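Local coordinates for putative nisin-resistance protein (Streptococcus agalactiae 515, PDB 4Y68) that probably confers resistance to the lantibiotic nisin, acting as a membrane-anchored serine peptidase of family S41 that cleaves the antimicrobial peptide, at residues L153-N159 with P217-N223; M146-G152 with T213-P217; P29-Y35 with L262-A266; A227-M232 with T250-T255. All coordinates share one frame; numbering follows the deposited sequence.

Contact 1 (L153-N159 with P217-N223); sequences LILDLSN and PIAIITN
I154 and I221 press methyl to methyl, CG2 against CD1 at 3.5 Å, on the face of the sheet that helix 297-308 covers. On the opposite face L155 reaches over to I218, its CD1 lying 3.7 Å from I218 CG2, and L157 uses CD1 in the same way on the CG2 branch of I220. Between these layers segments 153-156 and 218-222 run parallel, crossing at 20° with the twist of the sheet, as central neighbours in the mixed sheet of the peptidase domain. In its middle the backbone ladder is short and nearly straight, with L155 N donating to A219 O at 2.8 Å and L155 O receiving I221 N in turn. D156 OD1 takes S158 N in an Asx turn and also S158 OG. The ladder ends with L157 N on I221 O; beyond it, toward the more exposed N159, side-chain amides take over. N223 OD1 accepts N159 N at 2.9 Å and is shared with K225 N. N223 ND2 returns a bond to N159 OD1, within its own amide plane but well above the carbonyl plane of N159. Three bonds thus fix the rotation of the N223 amide and tie the two chain segments together where the strands give way to loops and the apolar layers end.

Contact 2 (M146-G152 with T213-P217); sequences MEKSYKG and TKHVP
A first torsion of 52° places the Y150 ring between its own backbone N and carbonyl carbon, while K214, bent at chi2 (-65°) and chi3 (-55°), curls back to meet it from the other direction. K214 CE consequently rests 3.5 Å from Y150 OH, and the ammonium group turns into the loop that follows helix 131-147. There NZ donates to two waters. One, 2.6 Å from K214 NZ, donates a hydrogen bond to Y150 O and sits over the centre of one face of the tyrosine ring; the other, 2.9 Å from NZ, bridges to K148 O. The ammonium group thus reaches two backbone carbonyls of the loop through water. Y150 OH itself is bonded to L145 O near the end of the helix, anchoring its hydroxyl end. V216 comes to the ring edge, near its plane, CG2 standing 4.0 Å from Y150 CE2, and its CB packs 3.3 Å from K151 O, which also touches the CD corner of P217. Farther out, the folded M146 chain brings SD to within 3.7 Å of T213 OG1, whose own bond goes to T210 O. The arrangement joins the return loop of a beta-alpha-beta unit, strand 118-122, helix 131-147 and strand 152-156, to the lead-in of the next parallel strand, 218-222.

Contact 3 (P29-Y35 with L262-A266); sequences PPSSERY and LYDGA
The flat ring of Y263 stands against the two prolines, and the ring of Y35 pushes its hydroxyl end into the turn beyond it. P30 supplies the bump for the first fit: CD lies 3.5 Å from the centroid of the Y263 ring and only 11° off its normal, a CH-pi contact over the middle of the face. P29 meets the same ring farther along, CB standing 3.5 Å from Y263 CE1 and CG close to the hydroxyl, so that the pyrrolidine pair follows the length of the tyrosine. In the second fit Y35, with CG anti to its backbone N (chi1 180°), extends into a hollow lined by L262, D264 and A266. Its OH lies 3.3 Å from A266 CB and 3.9 Å from L262 CD1, and it donates to D264 OD1 at 2.6 Å. That oxygen sits at the ring edge, in plane, while the carboxylate as a whole is turned nearly perpendicular to the ring, at 87°. R76 of helix 72-87 binds both the Y35 hydroxyl and D264 OD2, and this added charge should keep the aspartate ionised. Y72 of the same helix stacks on Y35. In 29-35, S31 at the N-cap of helix 32-46 accepts R34 N on OG. In 262-266, L262 to G265 form a type I turn, and with G265 at positive phi and L262 N bonded to A266 O this is the G1-bulge beta hairpin, here linking strands 256-261 and 267-276 and met by the Y35 hydroxyl from helix 32-46.

Contact 4 (A227-M232 with T250-T255); sequences ASSAEM and TAGYTT
E231 sends an extended, buried side chain from the first turn of helix 229-235 across to T250, G252 and Y253, and the loop 250-255 wraps round its carboxylate. OE2 takes T250 OG1 at 2.6 Å on its anti side and G252 N at 2.9 Å on its syn side, the latter some 31° out of the carboxylate plane. OE1 receives Y253 N at 2.8 Å through its syn lone pair, leaving the anti lone pair for S228 N at 2.7 Å. Four short bonds, two to each oxygen, hold the group against rotation; T250 OG1 in turn accepts from I288 N. By gripping S228 N, E231 also steadies a residue of unusual backbone, with positive phi (68°), at the N-cap of the helix. S228 OG is bonded to H90 NE2, an arrangement consistent with the serine-histidine pair of an S41 peptidase active site, which would make E231 a second-shell residue. Y253 brings its backbone into this site and lets its ring lead outward, lying obliquely to A227 CB, which nests 3.7 Å from A251 CB. K89 makes a cation-pi contact with that ring, and H90 meets it at an angle. M232, bent at chi2 and chi3, curls its thioether back along the loop: SD passes 4.1 Å from T254 CA, and the terminal CE lies 3.6 Å from T255 O, close also to Y253 O. T254 faces E231 with its methyl, while its OG1 is bonded to T286 O.

How the contacts relate
Contacts 1 and 4 are buried, whereas contacts 2 and 3 lie toward the surface on opposite sides of the chain's centre. Contact 2 shares P217 with contact 1 and continues its strand pair backward, L153 CD1 meeting V216 CG2 at 3.8 Å; water and a lysine replace the backbone ladder there. At the other end of the same strands contact 4 begins, with T222 packing on T250, and its burial is polar, centred on one carboxylate rather than on aliphatic layers. Contact 3 stands apart, its nearest atoms about 17 Å from contact 4, and joins the N-terminal helices to a distant hairpin through aromatic and proline surfaces, closing a chain loop that encloses the others.

Contact 1 (L153-N159 with P217-N223)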
# COMPACT_ATOMS: atom_id res chain seq x y z
N LEU A 153 3.53 -6.77 21.78
CA LEU A 153 4.25 -6.57 20.51
C LEU A 153 4.46 -5.09 20.18
O LEU A 153 3.63 -4.23 20.50
CB LEU A 153 3.50 -7.26 19.38
CG LEU A 153 3.42 -8.79 19.50
CD1 LEU A 153 2.37 -9.41 18.57
CD2 LEU A 153 4.78 -9.39 19.23
N ILE A 154 5.58 -4.77 19.55
CA ILE A 154 5.74 -3.47 18.94
C ILE A 154 5.90 -3.71 17.45
O ILE A 154 6.78 -4.44 17.03
CB ILE A 154 6.94 -2.68 19.47
CG1 ILE A 154 6.88 -2.57 20.98
CG2 ILE A 154 6.98 -1.29 18.83
CD1 ILE A 154 7.93 -1.67 21.57
N LEU A 155 5.01 -3.11 16.67
CA LEU A 155 5.00 -3.25 15.23
C LEU A 155 5.49 -1.95 14.67
O LEU A 155 4.85 -0.94 14.83
CB LEU A 155 3.61 -3.55 14.71
CG LEU A 155 2.90 -4.78 15.24
CD1 LEU A 155 1.55 -4.91 14.56
CD2 LEU A 155 3.74 -6.03 15.03
N ASP A 156 6.64 -1.98 14.00
CA ASP A 156 7.29 -0.76 13.56
C ASP A 156 7.17 -0.60 12.04
O ASP A 156 7.77 -1.36 11.27
CB ASP A 156 8.76 -0.76 14.00
CG ASP A 156 9.49 0.52 13.62
OD1 ASP A 156 8.81 1.53 13.25
OD2 ASP A 156 10.73 0.51 13.69
N LEU A 157 6.38 0.40 11.65
CA LEU A 157 6.11 0.72 10.25
C LEU A 157 6.84 1.98 9.81
O LEU A 157 6.57 2.48 8.71
CB LEU A 157 4.59 0.90 10.02
CG LEU A 157 3.68 -0.32 10.28
CD1 LEU A 157 2.22 0.08 10.43
CD2 LEU A 157 3.82 -1.41 9.22
N SER A 158 7.72 2.52 10.66
CA SER A 158 8.59 3.65 10.25
C SER A 158 9.24 3.38 8.90
O SER A 158 9.72 2.28 8.65
CB SER A 158 9.70 3.91 11.27
OG SER A 158 9.19 4.15 12.57
N ASN A 159 9.25 4.38 8.03
CA ASN A 159 9.99 4.26 6.78
C ASN A 159 9.47 3.20 5.83
O ASN A 159 10.12 2.92 4.83
CB ASN A 159 11.47 3.99 7.05
CG ASN A 159 12.11 5.07 7.93
OD1 ASN A 159 11.70 6.22 7.89
ND2 ASN A 159 13.11 4.68 8.74
N PRO A 217 -1.65 -7.02 23.87
CA PRO A 217 -1.49 -5.59 23.60
C PRO A 217 -0.53 -5.39 22.45
O PRO A 217 0.52 -6.04 22.40
CB PRO A 217 -0.91 -5.04 24.89
CG PRO A 217 -1.31 -6.05 25.94
CD PRO A 217 -1.32 -7.38 25.25
N ILE A 218 -0.88 -4.50 21.53
CA ILE A 218 -0.04 -4.23 20.38
C ILE A 218 0.21 -2.73 20.28
O ILE A 218 -0.74 -1.94 20.25
CB ILE A 218 -0.67 -4.73 19.08
CG1 ILE A 218 -0.70 -6.26 19.04
CG2 ILE A 218 0.09 -4.18 17.86
CD1 ILE A 218 -1.57 -6.83 17.92
N ALA A 219 1.49 -2.35 20.24
CA ALA A 219 1.84 -0.97 19.97
C ALA A 219 2.35 -0.83 18.53
O ALA A 219 3.21 -1.59 18.10
CB ALA A 219 2.87 -0.47 20.95
N ILE A 220 1.81 0.12 17.80
CA ILE A 220 2.21 0.33 16.42
C ILE A 220 2.93 1.65 16.24
O ILE A 220 2.41 2.69 16.63
CB ILE A 220 1.01 0.31 15.45
CG1 ILE A 220 0.24 -1.00 15.57
CG2 ILE A 220 1.48 0.45 14.04
CD1 ILE A 220 -0.92 -1.06 14.64
N ILE A 221 4.10 1.63 15.62
CA ILE A 221 4.85 2.87 15.42
C ILE A 221 4.84 3.29 13.96
O ILE A 221 5.01 2.47 13.05
CB ILE A 221 6.32 2.71 15.92
CG1 ILE A 221 6.33 2.32 17.39
CG2 ILE A 221 7.13 3.99 15.66
CD1 ILE A 221 7.74 2.06 17.95
N THR A 222 4.61 4.58 13.73
CA THR A 222 4.62 5.15 12.39
C THR A 222 5.47 6.41 12.40
O THR A 222 5.64 7.04 13.44
CB THR A 222 3.19 5.49 11.91
OG1 THR A 222 2.64 6.54 12.73
CG2 THR A 222 2.27 4.28 11.99
N ASN A 223 6.02 6.80 11.25
CA ASN A 223 6.64 8.12 11.15
C ASN A 223 6.20 8.78 9.86
O ASN A 223 5.34 8.23 9.18
CB ASN A 223 8.18 8.03 11.26
CG ASN A 223 8.84 7.32 10.09
OD1 ASN A 223 8.18 6.76 9.23
ND2 ASN A 223 10.19 7.35 10.07

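Contact 2 (M146-G152 with T213-P217)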
# COMPACT_ATOMS: atom_id res chain seq x y z
N MET A 146 3.67 -16.66 15.69
CA MET A 146 3.07 -17.93 16.09
C MET A 146 3.98 -18.81 16.97
O MET A 146 3.50 -19.52 17.85
CB MET A 146 2.64 -18.73 14.84
CG MET A 146 1.44 -18.13 14.06
SD MET A 146 -0.14 -17.99 14.94
CE MET A 146 -0.45 -19.70 15.42
N GLU A 147 5.29 -18.75 16.75
CA GLU A 147 6.23 -19.63 17.45
C GLU A 147 7.17 -18.97 18.46
O GLU A 147 8.07 -19.62 18.98
CB GLU A 147 7.06 -20.36 16.43
CG GLU A 147 6.23 -20.92 15.30
CD GLU A 147 6.56 -22.35 15.05
OE1 GLU A 147 7.04 -23.00 16.00
OE2 GLU A 147 6.37 -22.82 13.91
N LYS A 148 7.00 -17.68 18.71
CA LYS A 148 7.84 -17.02 19.70
C LYS A 148 7.01 -16.75 20.94
O LYS A 148 5.78 -16.75 20.90
CB LYS A 148 8.43 -15.71 19.18
CG LYS A 148 9.36 -15.85 17.98
CD LYS A 148 10.63 -16.62 18.30
CE LYS A 148 11.65 -16.39 17.19
NZ LYS A 148 12.79 -17.32 17.28
N SER A 149 7.70 -16.50 22.04
CA SER A 149 7.02 -16.27 23.29
C SER A 149 7.03 -14.78 23.64
O SER A 149 8.08 -14.14 23.61
CB SER A 149 7.68 -17.10 24.39
OG SER A 149 7.46 -16.51 25.65
N TYR A 150 5.85 -14.23 23.94
CA TYR A 150 5.72 -12.82 24.27
C TYR A 150 4.36 -12.56 24.90
O TYR A 150 3.47 -13.39 24.79
CB TYR A 150 5.87 -11.93 23.02
CG TYR A 150 4.98 -12.34 21.87
CD1 TYR A 150 5.43 -13.20 20.89
CD2 TYR A 150 3.66 -11.87 21.78
CE1 TYR A 150 4.63 -13.58 19.84
CE2 TYR A 150 2.84 -12.26 20.72
CZ TYR A 150 3.33 -13.11 19.76
OH TYR A 150 2.54 -13.50 18.71
N LYS A 151 4.21 -11.39 25.51
CA LYS A 151 2.94 -10.93 26.05
C LYS A 151 2.51 -9.60 25.41
O LYS A 151 1.41 -9.09 25.65
CB LYS A 151 3.03 -10.75 27.56
CG LYS A 151 3.19 -12.04 28.37
CD LYS A 151 3.42 -11.69 29.85
CE LYS A 151 3.58 -12.93 30.74
NZ LYS A 151 4.05 -12.56 32.13
N GLY A 152 3.40 -9.02 24.61
CA GLY A 152 3.13 -7.75 23.96
C GLY A 152 4.00 -7.57 22.74
O GLY A 152 5.09 -8.14 22.67
N THR A 213 -5.65 -15.35 15.84
CA THR A 213 -5.45 -16.26 16.97
C THR A 213 -4.51 -15.75 18.06
O THR A 213 -4.36 -16.39 19.09
CB THR A 213 -4.96 -17.64 16.50
OG1 THR A 213 -3.75 -17.49 15.75
CG2 THR A 213 -6.03 -18.31 15.61
N LYS A 214 -3.90 -14.59 17.86
CA LYS A 214 -3.10 -13.99 18.93
C LYS A 214 -3.71 -12.71 19.43
O LYS A 214 -4.01 -11.80 18.64
CB LYS A 214 -1.66 -13.72 18.48
CG LYS A 214 -0.90 -14.95 18.07
CD LYS A 214 -0.69 -15.91 19.24
CE LYS A 214 -0.02 -15.23 20.42
NZ LYS A 214 0.74 -16.23 21.26
N HIS A 215 -3.87 -12.62 20.74
CA HIS A 215 -4.48 -11.45 21.35
C HIS A 215 -3.61 -10.93 22.49
O HIS A 215 -3.74 -11.36 23.62
CB HIS A 215 -5.89 -11.77 21.84
CG HIS A 215 -6.75 -12.46 20.83
ND1 HIS A 215 -7.00 -13.82 20.86
CD2 HIS A 215 -7.43 -11.98 19.76
CE1 HIS A 215 -7.79 -14.15 19.85
NE2 HIS A 215 -8.06 -13.06 19.16
N VAL A 216 -2.73 -10.00 22.17
CA VAL A 216 -1.90 -9.32 23.14
C VAL A 216 -2.00 -7.84 22.88
O VAL A 216 -2.36 -7.43 21.78
CB VAL A 216 -0.42 -9.75 23.04
CG1 VAL A 216 -0.24 -11.22 23.33
CG2 VAL A 216 0.11 -9.43 21.65
N PRO A 217 -1.65 -7.02 23.87
CA PRO A 217 -1.49 -5.59 23.60
C PRO A 217 -0.53 -5.39 22.45
O PRO A 217 0.52 -6.04 22.40
CB PRO A 217 -0.91 -5.04 24.89
CG PRO A 217 -1.31 -6.05 25.94
CD PRO A 217 -1.32 -7.38 25.25
O HOH W 1 3.04 -17.37 19.89
O HOH W 2 2.72 -15.04 22.53

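Contact 3 (P29-Y35 with L262-A266)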
# COMPACT_ATOMS: atom_id res chain seq x y z
N PRO A 29 3.17 -3.22 -32.34
CA PRO A 29 3.10 -2.35 -31.17
C PRO A 29 2.42 -1.02 -31.49
O PRO A 29 2.45 -0.58 -32.63
CB PRO A 29 4.58 -2.15 -30.79
CG PRO A 29 5.27 -3.36 -31.34
CD PRO A 29 4.53 -3.70 -32.61
N PRO A 30 1.80 -0.41 -30.49
CA PRO A 30 1.18 0.90 -30.72
C PRO A 30 2.24 1.95 -31.04
O PRO A 30 3.40 1.81 -30.65
CB PRO A 30 0.49 1.20 -29.38
CG PRO A 30 1.26 0.36 -28.34
CD PRO A 30 1.65 -0.89 -29.10
N SER A 31 1.83 2.97 -31.79
CA SER A 31 2.66 4.14 -31.98
C SER A 31 2.86 4.85 -30.63
O SER A 31 2.11 4.63 -29.67
CB SER A 31 2.01 5.09 -32.98
OG SER A 31 0.86 5.66 -32.39
N SER A 32 3.86 5.71 -30.57
CA SER A 32 4.04 6.52 -29.37
C SER A 32 2.81 7.36 -29.04
O SER A 32 2.48 7.52 -27.86
CB SER A 32 5.26 7.40 -29.54
OG SER A 32 6.39 6.58 -29.74
N GLU A 33 2.11 7.87 -30.05
CA GLU A 33 0.86 8.58 -29.79
C GLU A 33 -0.21 7.68 -29.17
O GLU A 33 -0.80 8.03 -28.15
CB GLU A 33 0.29 9.21 -31.05
CG GLU A 33 -1.03 9.94 -30.81
CD GLU A 33 -1.58 10.64 -32.05
OE1 GLU A 33 -0.97 10.50 -33.13
OE2 GLU A 33 -2.62 11.33 -31.96
N ARG A 34 -0.50 6.55 -29.82
CA ARG A 34 -1.42 5.53 -29.28
C ARG A 34 -1.10 5.20 -27.83
O ARG A 34 -1.98 5.19 -26.97
CB ARG A 34 -1.33 4.24 -30.11
CG ARG A 34 -2.65 3.62 -30.58
CD ARG A 34 -3.42 2.94 -29.48
NE ARG A 34 -4.46 3.83 -28.95
CZ ARG A 34 -5.53 3.43 -28.25
NH1 ARG A 34 -5.74 2.15 -27.98
NH2 ARG A 34 -6.40 4.34 -27.81
N TYR A 35 0.17 4.90 -27.58
CA TYR A 35 0.64 4.51 -26.26
C TYR A 35 0.25 5.57 -25.24
O TYR A 35 -0.22 5.25 -24.15
CB TYR A 35 2.15 4.28 -26.31
CG TYR A 35 2.85 3.88 -25.03
CD1 TYR A 35 3.28 2.56 -24.84
CD2 TYR A 35 3.13 4.81 -24.03
CE1 TYR A 35 3.94 2.19 -23.67
CE2 TYR A 35 3.78 4.44 -22.86
CZ TYR A 35 4.19 3.13 -22.69
OH TYR A 35 4.87 2.76 -21.54
N LEU A 262 1.56 -1.61 -18.94
CA LEU A 262 1.52 -1.03 -20.27
C LEU A 262 2.31 -1.88 -21.27
O LEU A 262 3.01 -2.81 -20.88
CB LEU A 262 2.05 0.40 -20.22
CG LEU A 262 1.29 1.24 -19.20
CD1 LEU A 262 1.92 2.62 -19.07
CD2 LEU A 262 -0.18 1.34 -19.60
N TYR A 263 2.22 -1.52 -22.55
CA TYR A 263 2.75 -2.37 -23.59
C TYR A 263 4.23 -2.77 -23.43
O TYR A 263 4.60 -3.90 -23.72
CB TYR A 263 2.55 -1.71 -24.94
CG TYR A 263 2.64 -2.68 -26.10
CD1 TYR A 263 3.87 -2.96 -26.69
CD2 TYR A 263 1.51 -3.32 -26.60
CE1 TYR A 263 3.98 -3.84 -27.76
CE2 TYR A 263 1.61 -4.21 -27.67
CZ TYR A 263 2.85 -4.46 -28.24
OH TYR A 263 2.99 -5.34 -29.29
N ASP A 264 5.08 -1.87 -22.93
CA ASP A 264 6.51 -2.15 -22.89
C ASP A 264 7.01 -2.50 -21.49
O ASP A 264 8.22 -2.42 -21.23
CB ASP A 264 7.29 -0.95 -23.42
CG ASP A 264 7.03 0.31 -22.60
OD1 ASP A 264 5.95 0.38 -21.97
OD2 ASP A 264 7.90 1.20 -22.58
N GLY A 265 6.10 -2.88 -20.59
CA GLY A 265 6.50 -3.21 -19.23
C GLY A 265 6.48 -2.04 -18.25
O GLY A 265 6.77 -2.18 -17.06
N ALA A 266 6.15 -0.86 -18.75
CA ALA A 266 5.94 0.26 -17.84
C ALA A 266 4.62 0.03 -17.10
O ALA A 266 3.75 -0.70 -17.58
CB ALA A 266 5.94 1.57 -18.60

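Contact 4 (A227-M232 with T250-T255)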
# COMPACT_ATOMS: atom_id res chain seq x y z
N ALA A 227 3.92 5.03 4.45
CA ALA A 227 3.04 5.41 3.35
C ALA A 227 2.31 4.25 2.66
O ALA A 227 2.79 3.13 2.62
CB ALA A 227 3.84 6.18 2.28
N SER A 228 1.15 4.56 2.10
CA SER A 228 0.55 3.73 1.07
C SER A 228 0.09 2.39 1.64
O SER A 228 -0.70 2.36 2.58
CB SER A 228 1.54 3.55 -0.09
OG SER A 228 0.85 3.32 -1.31
N SER A 229 0.60 1.28 1.10
CA SER A 229 0.25 -0.05 1.61
C SER A 229 0.46 -0.12 3.12
O SER A 229 -0.30 -0.78 3.85
CB SER A 229 1.10 -1.13 0.94
OG SER A 229 0.62 -1.47 -0.35
N ALA A 230 1.51 0.54 3.58
CA ALA A 230 1.85 0.58 4.99
C ALA A 230 0.79 1.35 5.74
O ALA A 230 0.43 0.99 6.86
CB ALA A 230 3.23 1.23 5.19
N GLU A 231 0.29 2.44 5.14
CA GLU A 231 -0.79 3.19 5.78
C GLU A 231 -2.08 2.35 5.83
O GLU A 231 -2.76 2.34 6.84
CB GLU A 231 -1.02 4.50 5.06
CG GLU A 231 0.04 5.52 5.33
CD GLU A 231 -0.18 6.76 4.53
OE1 GLU A 231 -0.02 6.70 3.28
OE2 GLU A 231 -0.52 7.79 5.15
N MET A 232 -2.39 1.63 4.75
CA MET A 232 -3.59 0.79 4.73
C MET A 232 -3.45 -0.43 5.63
O MET A 232 -4.44 -0.95 6.13
CB MET A 232 -3.95 0.35 3.30
CG MET A 232 -5.15 1.13 2.73
SD MET A 232 -4.73 2.89 2.59
CE MET A 232 -3.60 2.70 1.20
N THR A 250 1.42 9.92 9.42
CA THR A 250 1.97 9.24 8.25
C THR A 250 2.04 10.13 7.00
O THR A 250 1.66 11.30 7.04
CB THR A 250 1.15 8.00 7.97
OG1 THR A 250 -0.20 8.39 7.70
CG2 THR A 250 1.13 7.13 9.21
N ALA A 251 2.49 9.59 5.88
CA ALA A 251 2.83 10.42 4.72
C ALA A 251 1.61 10.98 4.03
O ALA A 251 1.70 12.00 3.35
CB ALA A 251 3.68 9.62 3.72
N GLY A 252 0.46 10.33 4.19
CA GLY A 252 -0.76 10.82 3.59
C GLY A 252 -0.99 10.31 2.18
O GLY A 252 -1.32 11.08 1.28
N TYR A 253 -0.83 8.99 1.98
CA TYR A 253 -1.10 8.38 0.67
C TYR A 253 -2.19 7.35 0.87
O TYR A 253 -2.15 6.22 0.34
CB TYR A 253 0.18 7.79 0.05
CG TYR A 253 1.14 8.88 -0.43
CD1 TYR A 253 1.16 9.27 -1.75
CD2 TYR A 253 1.98 9.53 0.46
CE1 TYR A 253 2.00 10.28 -2.19
CE2 TYR A 253 2.82 10.55 0.04
CZ TYR A 253 2.83 10.91 -1.29
OH TYR A 253 3.68 11.91 -1.71
N THR A 254 -3.19 7.76 1.66
CA THR A 254 -4.30 6.90 1.97
C THR A 254 -5.31 6.98 0.82
O THR A 254 -6.35 7.62 0.93
CB THR A 254 -4.96 7.29 3.33
OG1 THR A 254 -5.02 8.72 3.45
CG2 THR A 254 -4.12 6.74 4.50
N THR A 255 -4.95 6.35 -0.29
CA THR A 255 -5.91 6.05 -1.34
C THR A 255 -5.56 4.71 -1.95
O THR A 255 -4.39 4.31 -1.97
CB THR A 255 -5.96 7.13 -2.44
OG1 THR A 255 -4.63 7.50 -2.83
CG2 THR A 255 -6.71 8.36 -1.94